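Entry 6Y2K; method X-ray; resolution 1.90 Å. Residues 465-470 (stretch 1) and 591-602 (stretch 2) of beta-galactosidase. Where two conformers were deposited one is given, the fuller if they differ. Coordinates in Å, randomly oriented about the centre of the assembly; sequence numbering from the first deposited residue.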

# COMPACT_ATOMS: atom_id res chain seq x y z
N TYR A 465 -8.84 39.75 -27.79
CA TYR A 465 -8.18 38.52 -27.32
C TYR A 465 -7.35 37.83 -28.42
O TYR A 465 -7.82 37.63 -29.54
N GLU A 466 -6.12 37.48 -28.07
CA GLU A 466 -5.22 36.76 -28.96
C GLU A 466 -5.45 35.25 -28.95
O GLU A 466 -5.23 34.58 -29.96
N LEU A 467 -5.89 34.72 -27.80
CA LEU A 467 -6.25 33.31 -27.65
C LEU A 467 -7.63 33.20 -27.00
O LEU A 467 -7.90 33.85 -26.00
N LEU A 468 -8.48 32.37 -27.59
CA LEU A 468 -9.86 32.18 -27.16
C LEU A 468 -10.12 30.69 -26.98
O LEU A 468 -9.92 29.92 -27.92
N VAL A 469 -10.58 30.30 -25.79
CA VAL A 469 -10.87 28.91 -25.47
C VAL A 469 -12.34 28.76 -25.11
O VAL A 469 -12.83 29.47 -24.23
N LEU A 470 -13.04 27.86 -25.81
CA LEU A 470 -14.43 27.49 -25.49
C LEU A 470 -14.40 26.08 -24.90
O LEU A 470 -14.33 25.10 -25.64
N SER A 591 -0.60 21.79 -24.56
CA SER A 591 -1.43 22.31 -25.65
C SER A 591 -1.59 23.83 -25.55
O SER A 591 -1.45 24.53 -26.55
N LEU A 592 -1.85 24.34 -24.34
CA LEU A 592 -2.01 25.78 -24.13
C LEU A 592 -0.71 26.56 -24.37
O LEU A 592 -0.75 27.69 -24.88
N ALA A 593 0.44 25.95 -24.05
CA ALA A 593 1.74 26.53 -24.35
C ALA A 593 1.97 26.66 -25.87
O ALA A 593 2.42 27.71 -26.34
N LYS A 594 1.63 25.62 -26.62
CA LYS A 594 1.71 25.67 -28.09
C LYS A 594 0.78 26.71 -28.68
O LYS A 594 1.17 27.49 -29.55
N LEU A 595 -0.46 26.72 -28.20
CA LEU A 595 -1.48 27.64 -28.71
C LEU A 595 -1.13 29.09 -28.37
O LEU A 595 -1.32 29.98 -29.20
N SER A 596 -0.61 29.30 -27.16
CA SER A 596 -0.13 30.62 -26.73
C SER A 596 1.00 31.12 -27.64
O SER A 596 1.01 32.31 -27.99
N GLU A 597 1.92 30.23 -28.01
CA GLU A 597 3.01 30.58 -28.92
C GLU A 597 2.46 31.01 -30.27
O GLU A 597 2.91 32.01 -30.83
N VAL A 598 1.47 30.28 -30.80
CA VAL A 598 0.84 30.67 -32.08
C VAL A 598 0.22 32.08 -31.95
O VAL A 598 0.31 32.89 -32.87
N ALA A 599 -0.38 32.35 -30.79
CA ALA A 599 -1.02 33.63 -30.50
C ALA A 599 -0.07 34.76 -30.10
O ALA A 599 -0.54 35.87 -29.83
N GLY A 600 1.23 34.50 -30.03
CA GLY A 600 2.21 35.53 -29.69
C GLY A 600 2.30 35.86 -28.21
O GLY A 600 2.83 36.91 -27.84
N LEU A 601 1.80 34.96 -27.35
CA LEU A 601 1.83 35.16 -25.90
C LEU A 601 2.89 34.27 -25.26
O LEU A 601 3.12 33.14 -25.71
N SER A 602 3.54 34.77 -24.22
CA SER A 602 4.54 33.99 -23.50
C SER A 602 3.88 33.13 -22.41
O SER A 602 2.81 33.46 -21.90

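Packing of strand 467-470 against the last turns of helix 591-598 and the residues that follow it in beta-galactosidase. The two axes run at 141° and approach to 9.3 Å; no hydrogen bond crosses between the stretches, and the contact, 318 Å² in all, is mostly apolar side-chain packing. Leu467 is its centre, with 91 Å² covered. Its CA-to-CB bond points toward the helix, and chi1 t with chi2 p (176°, 62°) sets the two methyls against successive residues of the helix: CD1 lies 4.0 Å from CB of Leu595, and CD2 lies 3.8 Å from OG of Ser596. Closer to the backbone, CB of Leu467 is 4.2 Å from CB of Ala599 and also 4.2 Å from CD1 of Leu601. Glu466, covered over 55 Å², also starts toward the other stretch, but here the aliphatic base makes the closest side-chain contacts: its CB sits 4.1 Å from CB of Ala599 and 4.1 Å from CD2 of Leu601. Its m, m rotamer carries the carboxylate to an exposed position without a polar partner in the helix stretch. Ala599 gives up 48 Å²; its CB lies 3.4 Å from the carbonyl O of Glu466. Past Gly600, whose positive phi belongs to a Schellman motif closed by Leu601 N to Ser596 O (2.8 Å) and Gly600 N to Glu597 O (3.1 Å), Leu601 (m, t) points toward stretch 1 and touches Glu466 and Leu467. Ser596, chi1 m, turns its hydroxyl back on its own helix, OG donating to O of Leu592 at 2.7 Å, which satisfies this polar group beside a leucine methyl. Farther along, Val469 (t) points toward the helix and sets CG2 4.2 Å from CD2 of Leu592 (m, t), whose side chain starts sideways but ends nearer the strand. Leu468 and Leu470, which alternate with Leu467 and Val469, do not touch stretch 2.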

# COMPACT_ATOMS: atom_id res chain seq x y z
CB TYR A 465 -9.23 37.54 -26.76
CG TYR A 465 -10.07 38.16 -25.67
CD1 TYR A 465 -9.49 38.61 -24.49
CD2 TYR A 465 -11.45 38.35 -25.84
CE1 TYR A 465 -10.25 39.20 -23.50
CE2 TYR A 465 -12.22 38.94 -24.84
CZ TYR A 465 -11.61 39.36 -23.68
OH TYR A 465 -12.34 39.96 -22.68
CB GLU A 466 -3.76 37.05 -28.58
CG GLU A 466 -3.37 38.51 -28.68
CD GLU A 466 -3.52 39.08 -30.09
OE1 GLU A 466 -3.54 38.33 -31.09
OE2 GLU A 466 -3.62 40.31 -30.18
CB LEU A 467 -5.21 32.62 -26.77
CG LEU A 467 -5.44 31.15 -26.40
CD1 LEU A 467 -5.46 30.25 -27.63
CD2 LEU A 467 -4.37 30.70 -25.42
CB LEU A 468 -10.82 32.73 -28.22
CG LEU A 468 -12.33 32.54 -28.01
CD1 LEU A 468 -12.78 33.13 -26.69
CD2 LEU A 468 -13.11 33.16 -29.15
CB VAL A 469 -9.99 28.42 -24.30
CG1 VAL A 469 -10.33 26.96 -23.95
CG2 VAL A 469 -8.52 28.56 -24.65
CB LEU A 470 -15.33 27.50 -26.75
CG LEU A 470 -15.35 28.65 -27.77
CD1 LEU A 470 -16.70 28.71 -28.48
CD2 LEU A 470 -14.95 30.02 -27.25
CB SER A 591 -2.81 21.62 -25.67
OG SER A 591 -2.69 20.20 -25.76
CB LEU A 592 -2.59 26.08 -22.74
CG LEU A 592 -4.06 25.67 -22.59
CD1 LEU A 592 -4.48 25.58 -21.13
CD2 LEU A 592 -4.99 26.60 -23.35
CB ALA A 593 2.86 25.72 -23.71
CB LYS A 594 1.41 24.30 -28.71
CG LYS A 594 2.53 23.29 -28.58
CD LYS A 594 3.65 23.58 -29.56
CE LYS A 594 4.78 22.58 -29.44
NZ LYS A 594 5.84 22.89 -30.44
CB LEU A 595 -2.86 27.26 -28.17
CG LEU A 595 -3.42 25.96 -28.76
CD1 LEU A 595 -4.53 25.36 -27.91
CD2 LEU A 595 -3.90 26.16 -30.19
CB SER A 596 0.35 30.58 -25.28
OG SER A 596 -0.73 30.34 -24.40
CB GLU A 597 3.97 29.40 -29.09
CG GLU A 597 5.17 29.66 -29.99
CD GLU A 597 6.19 28.54 -29.93
OE1 GLU A 597 5.86 27.41 -30.37
OE2 GLU A 597 7.31 28.79 -29.43
CB VAL A 598 -0.22 29.67 -32.57
CG1 VAL A 598 -0.88 30.17 -33.86
CG2 VAL A 598 0.39 28.30 -32.83
CB ALA A 599 -2.07 33.43 -29.41
CB LEU A 601 0.46 34.81 -25.30
CG LEU A 601 -0.78 35.46 -25.92
CD1 LEU A 601 -2.04 34.97 -25.21
CD2 LEU A 601 -0.67 36.98 -25.86
CB SER A 602 5.60 34.90 -22.90
OG SER A 602 5.04 35.79 -21.95